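Local coordinates for glyoxalase family protein (Listeria monocytogenes, PDB 2P7P) that probably catalyses the manganese-dependent hydration of the antibiotic fosfomycin, as a dimeric fosfomycin resistance protein of the glyoxalase superfamily, at residues S6-I11 / L52-M57; Q101-S106 / E125-R130. All coordinates share one frame; numbering follows the deposited sequence.

Interaction 1 (S6-I11 / L52-M57); sequences SHITLI and LWICIM. With MN (manganese (II) ion), chain I; SO4 (sulfate ion), chain H.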
# COMPACT_ATOMS: atom_id res chain seq x y z
N SER A 6 9.78 -1.40 2.16
CA SER A 6 10.32 -2.75 2.22
C SER A 6 9.49 -3.66 1.34
O SER A 6 10.00 -4.30 0.42
CB SER A 6 10.31 -3.27 3.66
OG SER A 6 10.72 -4.63 3.70
N HIS A 7 8.19 -3.72 1.62
CA HIS A 7 7.29 -4.57 0.85
C HIS A 7 5.86 -4.36 1.29
O HIS A 7 5.59 -3.65 2.26
CB HIS A 7 7.66 -6.04 1.05
CG HIS A 7 7.59 -6.51 2.47
ND1 HIS A 7 8.61 -6.28 3.38
CD2 HIS A 7 6.64 -7.18 3.14
CE1 HIS A 7 8.28 -6.81 4.54
NE2 HIS A 7 7.09 -7.36 4.43
N ILE A 8 4.94 -4.98 0.56
CA ILE A 8 3.52 -4.93 0.85
C ILE A 8 3.04 -6.38 0.87
O ILE A 8 3.35 -7.16 -0.04
CB ILE A 8 2.73 -4.15 -0.22
CG1 ILE A 8 3.15 -2.68 -0.20
CG2 ILE A 8 1.24 -4.27 0.03
CD1 ILE A 8 2.52 -1.86 -1.30
N THR A 9 2.31 -6.74 1.91
CA THR A 9 1.81 -8.09 2.05
C THR A 9 0.30 -8.10 2.00
O THR A 9 -0.35 -7.38 2.74
CB THR A 9 2.27 -8.71 3.38
OG1 THR A 9 3.68 -8.98 3.33
CG2 THR A 9 1.52 -10.00 3.68
N LEU A 10 -0.25 -8.93 1.11
CA LEU A 10 -1.70 -9.05 0.96
C LEU A 10 -2.15 -10.46 1.35
O LEU A 10 -1.40 -11.42 1.21
CB LEU A 10 -2.11 -8.78 -0.49
CG LEU A 10 -1.67 -7.43 -1.08
CD1 LEU A 10 -2.19 -7.30 -2.50
CD2 LEU A 10 -2.20 -6.30 -0.21
N ILE A 11 -3.37 -10.59 1.84
CA ILE A 11 -3.88 -11.89 2.25
C ILE A 11 -5.00 -12.31 1.30
O ILE A 11 -5.93 -11.55 1.06
CB ILE A 11 -4.40 -11.85 3.70
CG1 ILE A 11 -3.36 -11.18 4.59
CG2 ILE A 11 -4.67 -13.27 4.20
CD1 ILE A 11 -2.01 -11.86 4.58
N LEU A 52 8.71 -2.88 -6.81
CA LEU A 52 8.14 -3.21 -5.52
C LEU A 52 8.12 -4.69 -5.17
O LEU A 52 7.84 -5.54 -6.00
CB LEU A 52 6.72 -2.64 -5.43
CG LEU A 52 6.68 -1.14 -5.73
CD1 LEU A 52 5.29 -0.60 -5.42
CD2 LEU A 52 7.73 -0.41 -4.88
N TRP A 53 8.44 -4.98 -3.91
CA TRP A 53 8.45 -6.33 -3.39
C TRP A 53 7.04 -6.62 -2.87
O TRP A 53 6.65 -6.14 -1.80
CB TRP A 53 9.49 -6.41 -2.26
CG TRP A 53 9.61 -7.74 -1.56
CD1 TRP A 53 9.12 -8.94 -1.98
CD2 TRP A 53 10.30 -8.00 -0.32
NE1 TRP A 53 9.46 -9.93 -1.09
CE2 TRP A 53 10.18 -9.38 -0.06
CE3 TRP A 53 11.00 -7.19 0.59
CZ2 TRP A 53 10.74 -9.98 1.08
CZ3 TRP A 53 11.56 -7.79 1.72
CH2 TRP A 53 11.42 -9.17 1.95
N ILE A 54 6.26 -7.37 -3.63
CA ILE A 54 4.89 -7.71 -3.24
C ILE A 54 4.82 -9.16 -2.75
O ILE A 54 5.26 -10.07 -3.44
CB ILE A 54 3.91 -7.56 -4.44
CG1 ILE A 54 4.07 -6.18 -5.08
CG2 ILE A 54 2.47 -7.77 -3.97
CD1 ILE A 54 3.72 -5.01 -4.17
N CYS A 55 4.28 -9.36 -1.55
CA CYS A 55 4.16 -10.70 -0.98
C CYS A 55 2.70 -11.09 -0.86
O CYS A 55 1.87 -10.28 -0.44
CB CYS A 55 4.80 -10.76 0.41
SG CYS A 55 6.57 -10.39 0.43
N ILE A 56 2.40 -12.33 -1.21
CA ILE A 56 1.03 -12.83 -1.13
C ILE A 56 1.02 -14.04 -0.22
O ILE A 56 1.86 -14.92 -0.34
CB ILE A 56 0.50 -13.25 -2.51
CG1 ILE A 56 0.57 -12.07 -3.48
CG2 ILE A 56 -0.93 -13.74 -2.40
CD1 ILE A 56 -0.31 -10.90 -3.10
N MET A 57 0.08 -14.05 0.72
CA MET A 57 -0.06 -15.15 1.66
C MET A 57 -1.49 -15.67 1.58
O MET A 57 -2.44 -14.88 1.52
CB MET A 57 0.20 -14.69 3.09
CG MET A 57 1.65 -14.59 3.50
SD MET A 57 1.78 -14.04 5.22
CE MET A 57 1.14 -15.50 6.09
MN MN I . 6.08 -8.32 6.26
S SO4 H . 6.08 -11.35 4.72
O1 SO4 H . 5.99 -9.89 4.60
O2 SO4 H . 5.60 -11.96 3.47
O3 SO4 H . 7.48 -11.75 4.96
O4 SO4 H . 5.25 -11.78 5.87
O HOH W 1 9.26 -2.98 -1.93
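I8 and L10 of strand 6-11 exchange four backbone hydrogen bonds with W53, C55 and M57 of strand 52-57, a parallel pairing in which the short segments run 26° apart; C55 N to I8 O, at 2.8 Å, is almost straight. At the S6 end of the contact a water bridges the backbones, donating to S6 O and accepting from W53 N. Beside it the H7 imidazole turns an edge toward one face of the W53 six-membered ring, the planes 50° apart, while H7 CB sits over the indole face, 3.6 Å from W53 CD2. H7 holds CG between its own N and carbonyl carbon (chi1 59°), which brings the ring alongside the indole. S6 OG accepts a hydrogen bond from H7 ND1, 2.7 Å away and near the imidazole plane, and, together with the metal bond, fixes the ring's rotation. The other ring nitrogen, H7 NE2, is bound to manganese at 2.3 Å, and E118 of the second subunit joins the same ion. A sulfate, probably from the crystallisation liquor, coordinates the metal through O1, the oxygen to which T9 OG1 donates at 2.8 Å; C55 CB approaches sulfate O2. On the face bearing I8, L10, I54 and I56, the contacts are apolar: I56 CD1 packs against L10 CB at 3.8 Å, and helix 15-25 covers I56. The chemistry implies a sheet with one apolar face, while the face of T9 and C55 borders the metal site, where S6 is a second-shell residue orienting H7 and T9 offers a hydroxyl to an anion on the manganese.

Interaction 2 (Q101-S106 / E125-R130); sequences QGEGRS and EERLKR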
# COMPACT_ATOMS: atom_id res chain seq x y z
N GLN A 101 -8.71 19.55 -11.51
CA GLN A 101 -7.75 19.70 -12.59
C GLN A 101 -6.32 19.41 -12.15
O GLN A 101 -5.80 20.02 -11.22
CB GLN A 101 -7.83 21.11 -13.19
CG GLN A 101 -9.19 21.48 -13.81
CD GLN A 101 -9.56 20.65 -15.04
OE1 GLN A 101 -10.35 21.10 -15.87
NE2 GLN A 101 -9.02 19.44 -15.15
N GLY A 102 -5.70 18.45 -12.83
CA GLY A 102 -4.33 18.07 -12.51
C GLY A 102 -4.27 16.74 -11.80
O GLY A 102 -3.26 16.39 -11.19
N GLU A 103 -5.35 15.99 -11.88
CA GLU A 103 -5.40 14.70 -11.22
C GLU A 103 -4.85 13.59 -12.12
O GLU A 103 -4.07 12.75 -11.67
CB GLU A 103 -6.84 14.39 -10.80
CG GLU A 103 -6.99 13.24 -9.81
CD GLU A 103 -7.92 13.57 -8.66
OE1 GLU A 103 -8.18 12.67 -7.83
OE2 GLU A 103 -8.39 14.72 -8.57
N GLY A 104 -5.23 13.61 -13.40
CA GLY A 104 -4.76 12.60 -14.33
C GLY A 104 -5.73 11.43 -14.41
O GLY A 104 -6.53 11.22 -13.50
N ARG A 105 -5.67 10.67 -15.51
CA ARG A 105 -6.54 9.51 -15.70
C ARG A 105 -6.17 8.36 -14.77
O ARG A 105 -4.99 8.12 -14.50
CB ARG A 105 -6.46 9.02 -17.15
CG ARG A 105 -6.73 10.08 -18.21
CD ARG A 105 -8.17 10.07 -18.70
NE ARG A 105 -8.56 8.83 -19.38
CZ ARG A 105 -7.88 8.26 -20.38
NH1 ARG A 105 -6.75 8.80 -20.83
NH2 ARG A 105 -8.33 7.14 -20.94
N SER A 106 -7.18 7.65 -14.28
CA SER A 106 -6.96 6.52 -13.39
C SER A 106 -7.91 5.35 -13.71
O SER A 106 -8.97 5.55 -14.28
CB SER A 106 -7.20 6.94 -11.93
OG SER A 106 -6.13 7.68 -11.39
N GLU A 125 3.54 16.13 -9.11
CA GLU A 125 3.97 17.46 -9.55
C GLU A 125 2.86 18.27 -10.20
O GLU A 125 2.79 19.48 -10.02
CB GLU A 125 5.16 17.33 -10.50
CG GLU A 125 5.74 18.66 -10.94
CD GLU A 125 7.11 18.51 -11.59
OE1 GLU A 125 8.07 18.13 -10.89
OE2 GLU A 125 7.22 18.77 -12.81
N GLU A 126 1.98 17.60 -10.94
CA GLU A 126 0.88 18.30 -11.59
C GLU A 126 -0.22 18.59 -10.57
O GLU A 126 -1.02 19.50 -10.75
CB GLU A 126 0.31 17.45 -12.74
CG GLU A 126 -0.81 18.13 -13.54
CD GLU A 126 -0.36 19.42 -14.23
OE1 GLU A 126 0.01 20.37 -13.52
OE2 GLU A 126 -0.38 19.47 -15.48
N ARG A 127 -0.23 17.81 -9.50
CA ARG A 127 -1.23 17.96 -8.46
C ARG A 127 -0.82 18.99 -7.40
O ARG A 127 -1.63 19.36 -6.54
CB ARG A 127 -1.49 16.60 -7.81
CG ARG A 127 -2.55 16.61 -6.73
CD ARG A 127 -3.88 17.15 -7.22
NE ARG A 127 -4.94 16.74 -6.31
CZ ARG A 127 -5.36 15.48 -6.20
NH1 ARG A 127 -4.80 14.53 -6.94
NH2 ARG A 127 -6.32 15.16 -5.34
N LEU A 128 0.42 19.44 -7.46
CA LEU A 128 0.92 20.44 -6.51
C LEU A 128 1.19 21.76 -7.22
O LEU A 128 1.41 22.80 -6.58
CB LEU A 128 2.21 19.94 -5.85
CG LEU A 128 2.14 18.63 -5.06
CD1 LEU A 128 3.51 18.32 -4.46
CD2 LEU A 128 1.08 18.74 -3.96
N LYS A 129 1.16 21.72 -8.54
CA LYS A 129 1.42 22.90 -9.36
C LYS A 129 0.42 24.04 -9.11
O LYS A 129 0.73 25.20 -9.36
CB LYS A 129 1.42 22.50 -10.84
CG LYS A 129 2.14 23.47 -11.78
CD LYS A 129 3.60 23.75 -11.32
CE LYS A 129 4.50 22.51 -11.41
NZ LYS A 129 5.84 22.71 -10.72
N ARG A 130 -0.77 23.70 -8.59
CA ARG A 130 -1.80 24.71 -8.32
C ARG A 130 -1.70 25.29 -6.92
O ARG A 130 -1.05 24.71 -6.05
CB ARG A 130 -3.20 24.12 -8.48
CG ARG A 130 -3.29 23.02 -9.50
CD ARG A 130 -2.60 23.43 -10.82
NE ARG A 130 -2.54 22.31 -11.75
CZ ARG A 130 -3.58 21.89 -12.46
NH1 ARG A 130 -4.75 22.50 -12.31
NH2 ARG A 130 -3.44 20.89 -13.32
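R130 lays its guanidinium face over the carbonyl of Q101 where the loop before strand 106-110 meets the weakly bonded C-terminal helix 124-128, a surface contact of loop against helix end in this glyoxalase-superfamily fold. Q101 O stands 3.2 Å from R130 CZ, but the angles at NH1 and NH2 are too poor for a hydrogen bond, and the attraction is probably electrostatic. Next to it, G102 CA meets E126 CG at 3.7 Å; phi is positive (106°), and having no side chain lets G102 come up against E126 and the R130 guanidinium. E103 and R127 run side by side in the same direction, carboxylate and guanidinium stacked with their planes 28° apart. Their salt bridge is long, 3.9 Å from E103 OE2 to R127 NH2, with the oxygen above the guanidinium plane.

Further out, E103 OE2 accepts a hydrogen bond from V100 N, which holds the carboxylate against its own loop, and R127 packs on F46 of the second subunit. E103 stands at the edge of the anion and metal site, its side chain about 4 Å from a bound sulfate and about 7 Å from a manganese ion. S106 OG bonds to E118 OE2 and H120 ND1. R130 NE bonds weakly to E126 O, and a bend at chi2 (-48°) turns the R130 side chain back toward E126, where a weak, charged bond spans 3.5 Å from R130 NH2 to E126 OE1.

Followed from the N terminus, the chain first pairs strand 6-11 with strand 52-57, closing a loop of 40 residues that holds helix 15-25 and strands 29-33 and 44-49. Only after this does interaction 2 open: segment 125-130 returns to 101-106 after 18 residues that include strands 106-110 and 116-120. The two contacts are thus in series, neither nesting nor crossing, with centres 28 Å apart. Interaction 1 ties the strand outermost within this chain, where the sheet continues into the second subunit, to its neighbour, whereas interaction 2 joins a loop beside the three-stranded sheet to the C-terminal helix. Both touch the second subunit; interaction 1 supplies a manganese ligand, while interaction 2 only borders a metal site.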